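PDB 6ZTU: cyclodipeptide synthase, BtCDPS, which probably transfers aminoacyl groups, as other cyclodipeptide synthases do when they build cyclic dipeptides from aminoacyl-tRNAs. Local coordinates for residues A[67-72]-A[77-82]; A[73-78]-A[149-154]; A[202-205]-A[209-212]. One frame throughout, in Å; residues are numbered along the deposited sequence.

Contact 1: A[67-72]-A[77-82]; sequences EAKNLL and TPTTKA
The corner between the short helix 68-74 and the long helix 79-103 is closed here by L72 and K69 on the first helix, packed against T77 in the turn and T79 and A82 in the first turn of the second helix. L72 CB and A82 CB meet at 4.0 Å. L72 CD1 lies 3.8 Å from A82 O. K69 meets the same methyl from a second side, at roughly a right angle to L72: K69 CB to A82 CB is 4.1 Å. At this tight connection between two consecutive helices, within a fold that sequence places in the HUP clan, P78 takes the N-cap position, and the bond from A82 N to P78 O (2.9 Å) starts the regular pattern of the new helix. The K69 chain leaves its backbone with CG between N and the carbonyl carbon (chi1 76°), then bends near its end, so that K69 CE passes T79 CG2 at 4.0 Å. E73, on the same helix as K69, pairs with its ammonium and also takes the T79 hydroxyl, and this second bond links the helices. At the turn itself, T77 OG1 to L72 O (3.2 Å) is a weak hydrogen bond, and G76 O competes for the same proton.

Contact 2: A[73-78]-A[149-154]; sequences EALGTP and DALSSR
L75 and L151 bury the most surface, and with A74 and R154 they form an apolar packing of the end of helix 68-74 and the turn after it on helix 137-157. The two leucines run antiparallel alongside one another, L75 CG lying 4.2 Å from L151 CD2. That same L151 CD2 methyl approaches A74 CB more closely, at 3.7 Å, so one branch of L151 touches two successive residues where the helix gives way to the turn. On the other leucine, L75 CD1 lies 3.8 Å from R154 CB, and both L75 methyls, CD1 and CD2, lie about equally near L151 O, at 4.1 Å. The L75 and R154 side chains cross at about a right angle, which limits their meeting to the foot of the arginine. M169 of helix 167-191 touches both leucines, and the contact is buried. Beyond CB the R154 chain runs extended from CG to NE and turns off from L75, and P35 O takes its NH2. The R154 side chain is about 6 Å from the bound hexanediol. The guanidinium also bonds back to its own helix: R154 NH1 meets A150 O at 3.1 Å with an N-H...acceptor angle of 160°, and the oxygen lies at the edge of the guanidinium, 1° from its plane.

Contact 3: A[202-205]-A[209-212]; sequences RPWK and KIKN
K205 and K209 lie one turn apart on the short helix 205-211, and their side chains cross at about a right angle. The K209 chain is straight as far as CE and bends at chi4 (79°), which brings K209 NZ to 3.2 Å from K205 CE; the crossing is thus ammonium against methylene. K205 NZ in turn lies 3.7 Å from K209 CG, so each lysine sets its charged end beside the carbon chain of the other. Below them the backbone supplies an i to i+4 helical bond, K209 N to K205 O, 3.2 Å long with an N-H...acceptor angle of 154°; W204, just before K205, holds the N-cap position. W204 and I210 cross obliquely on another side of the helix: I210 CD1 reaches the six-membered part of the indole, 3.9 Å from W204 CH2. The rings of F184, a residue of the hexanediol pocket, and Y225 also meet this indole, so the tryptophan touches both a pocket residue and, through I210, the helix. Cutting K209 back to an alanine is likely to uncover the K205 methylenes and leave that chain freer to turn. K205 NZ and K209 NZ are 3.9 Å apart, a proximity that probably costs some electrostatic energy; E208 offers K205 NZ a weak, long ion pair, which may offset part of it.

Overall arrangement
Contacts 1 and 2 both use helix 68-74, share T77 and P78, and have centres 9 Å apart; they touch directly, as where L71 CD1 packs 3.7 Å from R154 NE. Contact 2 is buried and its cross-contact chemistry is apolar, whereas contact 1 is partly buried and adds a lysine chain and threonines to its alanine-leucine packing. Contact 3 stands apart, its centre 28 Å from that of contact 1 and 23 Å from that of contact 2, on helix 205-211 after strand 196-200. It too is mixed, with a buried tryptophan-isoleucine pair and a lysine pair nearer solvent. Contacts 2 and 3 each carry a side chain near the bound hexanediol, R154 and W204.

Contact 1: A[67-72]-A[77-82]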
ATOM      1  N   GLU A  67       7.959   7.781   6.191  1.00 25.05           N
ATOM      2  CA  GLU A  67       8.897   6.677   6.345  1.00 25.61           C
ATOM      3  C   GLU A  67       9.399   6.133   5.022  1.00 28.06           C
ATOM      4  O   GLU A  67      10.217   5.205   5.033  1.00 28.87           O
ATOM      5  CB  GLU A  67       8.247   5.547   7.152  1.00 26.62           C
ATOM      6  CG  GLU A  67       8.206   5.783   8.654  1.00 26.59           C
ATOM      7  CD  GLU A  67       7.052   6.681   9.091  1.00 31.85           C
ATOM      8  OE1 GLU A  67       6.203   7.046   8.247  1.00 29.91           O
ATOM      9  OE2 GLU A  67       6.994   7.030  10.287  1.00 34.87           O
ATOM     10  N   ALA A  68       8.930   6.654   3.885  1.00 26.63           N
ATOM     11  CA  ALA A  68       9.500   6.221   2.616  1.00 26.85           C
ATOM     12  C   ALA A  68      10.993   6.520   2.555  1.00 29.92           C
ATOM     13  O   ALA A  68      11.736   5.809   1.870  1.00 30.71           O
ATOM     14  CB  ALA A  68       8.779   6.888   1.450  1.00 30.86           C
ATOM     15  N   LYS A  69      11.452   7.556   3.271  1.00 31.23           N
ATOM     16  CA  LYS A  69      12.886   7.846   3.299  1.00 31.66           C
ATOM     17  C   LYS A  69      13.682   6.702   3.924  1.00 30.67           C
ATOM     18  O   LYS A  69      14.841   6.482   3.551  1.00 32.12           O
ATOM     19  CB  LYS A  69      13.147   9.163   4.041  1.00 30.43           C
ATOM     20  CG  LYS A  69      13.043   9.104   5.551  1.00 34.23           C
ATOM     21  CD  LYS A  69      13.252  10.493   6.159  1.00 40.12           C
ATOM     22  CE  LYS A  69      14.002  10.431   7.488  1.00 44.24           C
ATOM     23  NZ  LYS A  69      13.942   9.086   8.148  1.00 45.96           N
ATOM     24  N   ASN A  70      13.074   5.949   4.848  1.00 29.10           N
ATOM     25  CA  ASN A  70      13.774   4.834   5.487  1.00 31.80           C
ATOM     26  C   ASN A  70      14.206   3.789   4.478  1.00 33.82           C
ATOM     27  O   ASN A  70      15.247   3.141   4.662  1.00 32.77           O
ATOM     28  CB  ASN A  70      12.891   4.174   6.548  1.00 30.02           C
ATOM     29  CG  ASN A  70      12.629   5.073   7.720  1.00 29.76           C
ATOM     30  OD1 ASN A  70      12.374   6.266   7.541  1.00 36.17           O
ATOM     31  ND2 ASN A  70      12.690   4.523   8.931  1.00 29.71           N
ATOM     32  N   LEU A  71      13.410   3.595   3.420  1.00 30.22           N
ATOM     33  CA  LEU A  71      13.755   2.614   2.401  1.00 31.51           C
ATOM     34  C   LEU A  71      15.046   3.005   1.699  1.00 36.45           C
ATOM     35  O   LEU A  71      15.869   2.146   1.369  1.00 37.33           O
ATOM     36  CB  LEU A  71      12.614   2.477   1.388  1.00 28.31           C
ATOM     37  CG  LEU A  71      11.237   2.090   1.940  1.00 27.80           C
ATOM     38  CD1 LEU A  71      10.250   2.004   0.797  1.00 27.88           C
ATOM     39  CD2 LEU A  71      11.287   0.765   2.707  1.00 31.21           C
ATOM     40  N   LEU A  72      15.244   4.303   1.476  1.00 35.01           N
ATOM     41  CA  LEU A  72      16.484   4.771   0.866  1.00 37.44           C
ATOM     42  C   LEU A  72      17.621   4.819   1.883  1.00 35.85           C
ATOM     43  O   LEU A  72      18.737   4.382   1.585  1.00 42.19           O
ATOM     44  CB  LEU A  72      16.257   6.140   0.219  1.00 33.33           C
ATOM     45  CG  LEU A  72      15.146   6.241  -0.841  1.00 36.66           C
ATOM     46  CD1 LEU A  72      14.961   7.684  -1.311  1.00 39.97           C
ATOM     47  CD2 LEU A  72      15.401   5.324  -2.029  1.00 37.14           C
ATOM     48  N   THR A  77      21.561   5.784   1.700  1.00 50.58           N
ATOM     49  CA  THR A  77      21.282   7.131   1.219  1.00 42.78           C
ATOM     50  C   THR A  77      21.259   8.054   2.430  1.00 46.32           C
ATOM     51  O   THR A  77      20.501   7.816   3.377  1.00 43.07           O
ATOM     52  CB  THR A  77      19.954   7.205   0.460  1.00 47.44           C
ATOM     53  OG1 THR A  77      19.971   6.286  -0.635  1.00 49.84           O
ATOM     54  CG2 THR A  77      19.733   8.603  -0.091  1.00 45.89           C
ATOM     55  N   PRO A  78      22.086   9.092   2.463  1.00 44.41           N
ATOM     56  CA  PRO A  78      22.037  10.015   3.600  1.00 44.59           C
ATOM     57  C   PRO A  78      20.675  10.692   3.666  1.00 41.59           C
ATOM     58  O   PRO A  78      20.027  10.922   2.643  1.00 41.18           O
ATOM     59  CB  PRO A  78      23.156  11.025   3.298  1.00 45.68           C
ATOM     60  CG  PRO A  78      23.955  10.416   2.166  1.00 48.65           C
ATOM     61  CD  PRO A  78      22.994   9.559   1.404  1.00 48.33           C
ATOM     62  N   THR A  79      20.251  11.011   4.894  1.00 38.37           N
ATOM     63  CA  THR A  79      18.900  11.529   5.126  1.00 39.76           C
ATOM     64  C   THR A  79      18.565  12.708   4.219  1.00 42.96           C
ATOM     65  O   THR A  79      17.437  12.812   3.722  1.00 39.53           O
ATOM     66  CB  THR A  79      18.737  11.929   6.595  1.00 40.00           C
ATOM     67  OG1 THR A  79      18.923  10.777   7.435  1.00 41.91           O
ATOM     68  CG2 THR A  79      17.353  12.528   6.850  1.00 46.49           C
ATOM     69  N   THR A  80      19.528  13.602   3.982  1.00 45.86           N
ATOM     70  CA  THR A  80      19.260  14.787   3.165  1.00 43.30           C
ATOM     71  C   THR A  80      18.842  14.406   1.748  1.00 42.28           C
ATOM     72  O   THR A  80      17.836  14.904   1.231  1.00 43.77           O
ATOM     73  CB  THR A  80      20.490  15.700   3.122  1.00 49.75           C
ATOM     74  OG1 THR A  80      20.942  15.977   4.455  1.00 45.94           O
ATOM     75  CG2 THR A  80      20.151  17.006   2.415  1.00 48.97           C
ATOM     76  N   LYS A  81      19.617  13.539   1.099  1.00 43.05           N
ATOM     77  CA  LYS A  81      19.267  13.110  -0.250  1.00 45.98           C
ATOM     78  C   LYS A  81      17.985  12.278  -0.246  1.00 46.81           C
ATOM     79  O   LYS A  81      17.151  12.412  -1.149  1.00 43.76           O
ATOM     80  CB  LYS A  81      20.429  12.327  -0.860  1.00 48.16           C
ATOM     81  CG  LYS A  81      20.337  12.115  -2.367  1.00 52.09           C
ATOM     82  CD  LYS A  81      21.630  11.514  -2.905  1.00 57.94           C
ATOM     83  CE  LYS A  81      21.389  10.178  -3.596  1.00 58.29           C
ATOM     84  NZ  LYS A  81      22.632   9.352  -3.627  1.00 58.20           N
ATOM     85  N   ALA A  82      17.808  11.428   0.771  1.00 44.33           N
ATOM     86  CA  ALA A  82      16.626  10.567   0.836  1.00 41.75           C
ATOM     87  C   ALA A  82      15.347  11.394   0.918  1.00 44.22           C
ATOM     88  O   ALA A  82      14.383  11.142   0.186  1.00 40.37           O
ATOM     89  CB  ALA A  82      16.730   9.623   2.035  1.00 36.87           C
TER

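Contact 2: A[73-78]-A[149-154]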
ATOM      1  N   GLU A  73      17.348   5.304   3.098  1.00 33.61           N
ATOM      2  CA  GLU A  73      18.377   5.359   4.133  1.00 34.46           C
ATOM      3  C   GLU A  73      18.953   3.982   4.426  1.00 43.10           C
ATOM      4  O   GLU A  73      20.133   3.854   4.774  1.00 39.93           O
ATOM      5  CB  GLU A  73      17.804   5.973   5.407  1.00 35.83           C
ATOM      6  CG  GLU A  73      17.442   7.439   5.253  1.00 34.21           C
ATOM      7  CD  GLU A  73      16.819   8.007   6.492  1.00 38.20           C
ATOM      8  OE1 GLU A  73      16.158   7.257   7.239  1.00 36.57           O
ATOM      9  OE2 GLU A  73      16.993   9.216   6.731  1.00 39.85           O
ATOM     10  N   ALA A  74      18.132   2.936   4.307  1.00 39.54           N
ATOM     11  CA  ALA A  74      18.637   1.589   4.549  1.00 41.54           C
ATOM     12  C   ALA A  74      19.506   1.100   3.397  1.00 38.45           C
ATOM     13  O   ALA A  74      20.416   0.293   3.611  1.00 49.51           O
ATOM     14  CB  ALA A  74      17.473   0.625   4.788  1.00 32.40           C
ATOM     15  N   LEU A  75      19.242   1.561   2.176  1.00 41.51           N
ATOM     16  CA  LEU A  75      20.062   1.219   1.021  1.00 43.39           C
ATOM     17  C   LEU A  75      21.213   2.197   0.821  1.00 51.37           C
ATOM     18  O   LEU A  75      21.580   2.495  -0.326  1.00 54.81           O
ATOM     19  CB  LEU A  75      19.203   1.140  -0.243  1.00 45.49           C
ATOM     20  CG  LEU A  75      18.135   0.040  -0.246  1.00 43.38           C
ATOM     21  CD1 LEU A  75      17.202   0.136  -1.446  1.00 43.71           C
ATOM     22  CD2 LEU A  75      18.789  -1.326  -0.190  1.00 41.77           C
ATOM     23  N   GLY A  76      21.776   2.717   1.911  1.00 53.44           N
ATOM     24  CA  GLY A  76      22.826   3.712   1.820  1.00 53.23           C
ATOM     25  C   GLY A  76      22.410   4.966   1.074  1.00 60.58           C
ATOM     26  O   GLY A  76      22.830   5.186  -0.069  1.00 62.34           O
ATOM     27  N   THR A  77      21.561   5.784   1.700  1.00 50.58           N
ATOM     28  CA  THR A  77      21.282   7.131   1.219  1.00 42.78           C
ATOM     29  C   THR A  77      21.259   8.054   2.430  1.00 46.32           C
ATOM     30  O   THR A  77      20.501   7.816   3.377  1.00 43.07           O
ATOM     31  CB  THR A  77      19.954   7.205   0.460  1.00 47.44           C
ATOM     32  OG1 THR A  77      19.971   6.286  -0.635  1.00 49.84           O
ATOM     33  CG2 THR A  77      19.733   8.603  -0.091  1.00 45.89           C
ATOM     34  N   PRO A  78      22.086   9.092   2.463  1.00 44.41           N
ATOM     35  CA  PRO A  78      22.037  10.015   3.600  1.00 44.59           C
ATOM     36  C   PRO A  78      20.675  10.692   3.666  1.00 41.59           C
ATOM     37  O   PRO A  78      20.027  10.922   2.643  1.00 41.18           O
ATOM     38  CB  PRO A  78      23.156  11.025   3.298  1.00 45.68           C
ATOM     39  CG  PRO A  78      23.955  10.416   2.166  1.00 48.65           C
ATOM     40  CD  PRO A  78      22.994   9.559   1.404  1.00 48.33           C
ATOM     41  N   ASP A 149      11.340  -7.700   1.685  1.00 26.79           N
ATOM     42  CA  ASP A 149      10.782  -7.582   0.339  1.00 29.55           C
ATOM     43  C   ASP A 149      10.940  -6.166  -0.191  1.00 31.43           C
ATOM     44  O   ASP A 149      11.322  -5.958  -1.351  1.00 30.64           O
ATOM     45  CB  ASP A 149       9.296  -7.945   0.340  1.00 31.34           C
ATOM     46  CG  ASP A 149       9.037  -9.413   0.584  1.00 37.10           C
ATOM     47  OD1 ASP A 149       9.988 -10.227   0.568  1.00 33.01           O
ATOM     48  OD2 ASP A 149       7.850  -9.739   0.808  1.00 38.13           O
ATOM     49  N   ALA A 150      10.603  -5.176   0.641  1.00 30.80           N
ATOM     50  CA  ALA A 150      10.685  -3.781   0.224  1.00 29.70           C
ATOM     51  C   ALA A 150      12.116  -3.388  -0.121  1.00 29.86           C
ATOM     52  O   ALA A 150      12.345  -2.663  -1.092  1.00 31.86           O
ATOM     53  CB  ALA A 150      10.131  -2.869   1.326  1.00 30.56           C
ATOM     54  N   LEU A 151      13.091  -3.857   0.662  1.00 27.74           N
ATOM     55  CA  LEU A 151      14.483  -3.480   0.412  1.00 30.20           C
ATOM     56  C   LEU A 151      15.056  -4.246  -0.769  1.00 35.00           C
ATOM     57  O   LEU A 151      15.773  -3.671  -1.595  1.00 38.70           O
ATOM     58  CB  LEU A 151      15.339  -3.721   1.657  1.00 27.99           C
ATOM     59  CG  LEU A 151      15.079  -2.798   2.851  1.00 26.38           C
ATOM     60  CD1 LEU A 151      15.967  -3.166   4.021  1.00 29.35           C
ATOM     61  CD2 LEU A 151      15.270  -1.324   2.474  1.00 31.64           C
ATOM     62  N   SER A 152      14.734  -5.536  -0.878  1.00 31.62           N
ATOM     63  CA  SER A 152      15.275  -6.340  -1.970  1.00 37.55           C
ATOM     64  C   SER A 152      14.782  -5.844  -3.326  1.00 39.50           C
ATOM     65  O   SER A 152      15.561  -5.753  -4.281  1.00 43.02           O
ATOM     66  CB  SER A 152      14.923  -7.815  -1.748  1.00 37.35           C
ATOM     67  OG  SER A 152      13.749  -8.158  -2.453  1.00 43.90           O
ATOM     68  N   SER A 153      13.497  -5.494  -3.433  1.00 34.95           N
ATOM     69  CA  SER A 153      12.992  -5.064  -4.732  1.00 38.68           C
ATOM     70  C   SER A 153      13.567  -3.713  -5.137  1.00 40.43           C
ATOM     71  O   SER A 153      13.745  -3.451  -6.331  1.00 44.17           O
ATOM     72  CB  SER A 153      11.461  -5.030  -4.735  1.00 41.23           C
ATOM     73  OG  SER A 153      10.945  -4.086  -3.818  1.00 41.69           O
ATOM     74  N   ARG A 154      13.883  -2.854  -4.176  1.00 37.34           N
ATOM     75  CA  ARG A 154      14.458  -1.564  -4.525  1.00 39.61           C
ATOM     76  C   ARG A 154      15.969  -1.613  -4.665  1.00 41.32           C
ATOM     77  O   ARG A 154      16.537  -0.767  -5.361  1.00 44.49           O
ATOM     78  CB  ARG A 154      14.051  -0.508  -3.500  1.00 39.05           C
ATOM     79  CG  ARG A 154      12.600  -0.108  -3.694  1.00 39.90           C
ATOM     80  CD  ARG A 154      12.028   0.517  -2.462  1.00 36.64           C
ATOM     81  NE  ARG A 154      10.625   0.865  -2.671  1.00 40.42           N
ATOM     82  CZ  ARG A 154       9.604   0.056  -2.400  1.00 39.90           C
ATOM     83  NH1 ARG A 154       9.819  -1.152  -1.896  1.00 37.22           N
ATOM     84  NH2 ARG A 154       8.363   0.465  -2.623  1.00 38.78           N
TER

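Contact 3: A[202-205]-A[209-212]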
ATOM      1  N   ARG A 202       0.691  -7.250  -6.297  1.00 25.56           N
ATOM      2  CA  ARG A 202       1.408  -8.396  -5.776  1.00 28.89           C
ATOM      3  C   ARG A 202       0.635  -8.997  -4.619  1.00 29.91           C
ATOM      4  O   ARG A 202      -0.109  -8.294  -3.927  1.00 26.21           O
ATOM      5  CB  ARG A 202       2.822  -7.995  -5.329  1.00 31.42           C
ATOM      6  CG  ARG A 202       3.697  -7.472  -6.478  1.00 36.08           C
ATOM      7  CD  ARG A 202       4.447  -8.580  -7.238  1.00 45.92           C
ATOM      8  NE  ARG A 202       5.020  -9.601  -6.348  1.00 54.42           N
ATOM      9  CZ  ARG A 202       4.887 -10.915  -6.524  1.00 56.25           C
ATOM     10  NH1 ARG A 202       4.188 -11.388  -7.557  1.00 55.36           N
ATOM     11  NH2 ARG A 202       5.446 -11.758  -5.666  1.00 57.35           N
ATOM     12  N   PRO A 203       0.761 -10.303  -4.392  1.00 30.60           N
ATOM     13  CA  PRO A 203       0.133 -10.913  -3.216  1.00 28.43           C
ATOM     14  C   PRO A 203       0.678 -10.310  -1.932  1.00 28.09           C
ATOM     15  O   PRO A 203       1.783  -9.765  -1.885  1.00 32.92           O
ATOM     16  CB  PRO A 203       0.508 -12.399  -3.328  1.00 29.80           C
ATOM     17  CG  PRO A 203       0.942 -12.594  -4.734  1.00 33.95           C
ATOM     18  CD  PRO A 203       1.499 -11.284  -5.210  1.00 30.92           C
ATOM     19  N   TRP A 204      -0.112 -10.424  -0.875  1.00 27.58           N
ATOM     20  CA  TRP A 204       0.275  -9.975   0.460  1.00 25.28           C
ATOM     21  C   TRP A 204       0.357 -11.204   1.361  1.00 26.08           C
ATOM     22  O   TRP A 204      -0.659 -11.667   1.893  1.00 26.11           O
ATOM     23  CB  TRP A 204      -0.725  -8.934   0.969  1.00 23.45           C
ATOM     24  CG  TRP A 204      -0.444  -8.409   2.348  1.00 24.01           C
ATOM     25  CD1 TRP A 204       0.781  -8.196   2.928  1.00 24.86           C
ATOM     26  CD2 TRP A 204      -1.419  -8.048   3.326  1.00 24.75           C
ATOM     27  NE1 TRP A 204       0.619  -7.715   4.209  1.00 24.34           N
ATOM     28  CE2 TRP A 204      -0.723  -7.618   4.477  1.00 22.38           C
ATOM     29  CE3 TRP A 204      -2.822  -8.029   3.334  1.00 24.97           C
ATOM     30  CZ2 TRP A 204      -1.381  -7.195   5.626  1.00 24.27           C
ATOM     31  CZ3 TRP A 204      -3.468  -7.601   4.481  1.00 24.99           C
ATOM     32  CH2 TRP A 204      -2.749  -7.207   5.614  1.00 22.17           C
ATOM     33  N   LYS A 205       1.584 -11.717   1.542  1.00 24.77           N
ATOM     34  CA  LYS A 205       1.797 -12.968   2.272  1.00 29.68           C
ATOM     35  C   LYS A 205       1.342 -12.869   3.724  1.00 27.84           C
ATOM     36  O   LYS A 205       0.712 -13.796   4.249  1.00 26.56           O
ATOM     37  CB  LYS A 205       3.279 -13.357   2.204  1.00 33.67           C
ATOM     38  CG  LYS A 205       3.630 -14.718   2.783  1.00 40.03           C
ATOM     39  CD  LYS A 205       2.521 -15.749   2.572  1.00 44.66           C
ATOM     40  CE  LYS A 205       2.663 -16.918   3.534  1.00 51.86           C
ATOM     41  NZ  LYS A 205       1.353 -17.554   3.842  1.00 54.05           N
ATOM     42  N   LYS A 209      -1.619 -14.977   6.091  1.00 25.30           N
ATOM     43  CA  LYS A 209      -1.529 -15.514   7.442  1.00 26.75           C
ATOM     44  C   LYS A 209      -2.579 -14.898   8.352  1.00 25.08           C
ATOM     45  O   LYS A 209      -3.174 -15.589   9.179  1.00 27.54           O
ATOM     46  CB  LYS A 209      -0.131 -15.276   8.005  1.00 25.51           C
ATOM     47  CG  LYS A 209       0.968 -15.904   7.179  1.00 31.96           C
ATOM     48  CD  LYS A 209       2.231 -16.015   7.997  1.00 33.50           C
ATOM     49  CE  LYS A 209       3.318 -16.758   7.234  1.00 41.77           C
ATOM     50  NZ  LYS A 209       3.952 -15.856   6.247  1.00 44.32           N
ATOM     51  N   ILE A 210      -2.796 -13.586   8.237  1.00 25.81           N
ATOM     52  CA  ILE A 210      -3.862 -12.947   9.000  1.00 25.99           C
ATOM     53  C   ILE A 210      -5.208 -13.599   8.701  1.00 30.28           C
ATOM     54  O   ILE A 210      -5.999 -13.863   9.615  1.00 28.60           O
ATOM     55  CB  ILE A 210      -3.869 -11.435   8.708  1.00 25.69           C
ATOM     56  CG1 ILE A 210      -2.593 -10.798   9.275  1.00 25.18           C
ATOM     57  CG2 ILE A 210      -5.105 -10.770   9.303  1.00 27.68           C
ATOM     58  CD1 ILE A 210      -2.405  -9.336   8.889  1.00 25.33           C
ATOM     59  N   LYS A 211      -5.483 -13.895   7.426  1.00 28.11           N
ATOM     60  CA  LYS A 211      -6.760 -14.505   7.060  1.00 29.82           C
ATOM     61  C   LYS A 211      -6.841 -15.968   7.475  1.00 35.05           C
ATOM     62  O   LYS A 211      -7.941 -16.539   7.520  1.00 36.08           O
ATOM     63  CB  LYS A 211      -6.979 -14.369   5.553  1.00 30.33           C
ATOM     64  CG  LYS A 211      -7.494 -13.006   5.126  1.00 27.54           C
ATOM     65  CD  LYS A 211      -8.877 -12.754   5.732  1.00 30.37           C
ATOM     66  CE  LYS A 211      -9.407 -11.390   5.358  1.00 31.82           C
ATOM     67  NZ  LYS A 211     -10.877 -11.308   5.624  1.00 34.14           N
ATOM     68  N   ASN A 212      -5.703 -16.593   7.758  1.00 28.36           N
ATOM     69  CA  ASN A 212      -5.646 -17.925   8.330  1.00 31.80           C
ATOM     70  C   ASN A 212      -5.761 -17.904   9.853  1.00 33.00           C
ATOM     71  O   ASN A 212      -5.526 -18.937  10.486  1.00 31.97           O
ATOM     72  CB  ASN A 212      -4.345 -18.605   7.916  1.00 30.25           C
ATOM     73  CG  ASN A 212      -4.441 -20.112   7.948  1.00 38.76           C
ATOM     74  OD1 ASN A 212      -5.475 -20.688   7.602  1.00 38.50           O
ATOM     75  ND2 ASN A 212      -3.363 -20.761   8.373  1.00 38.22           N
TER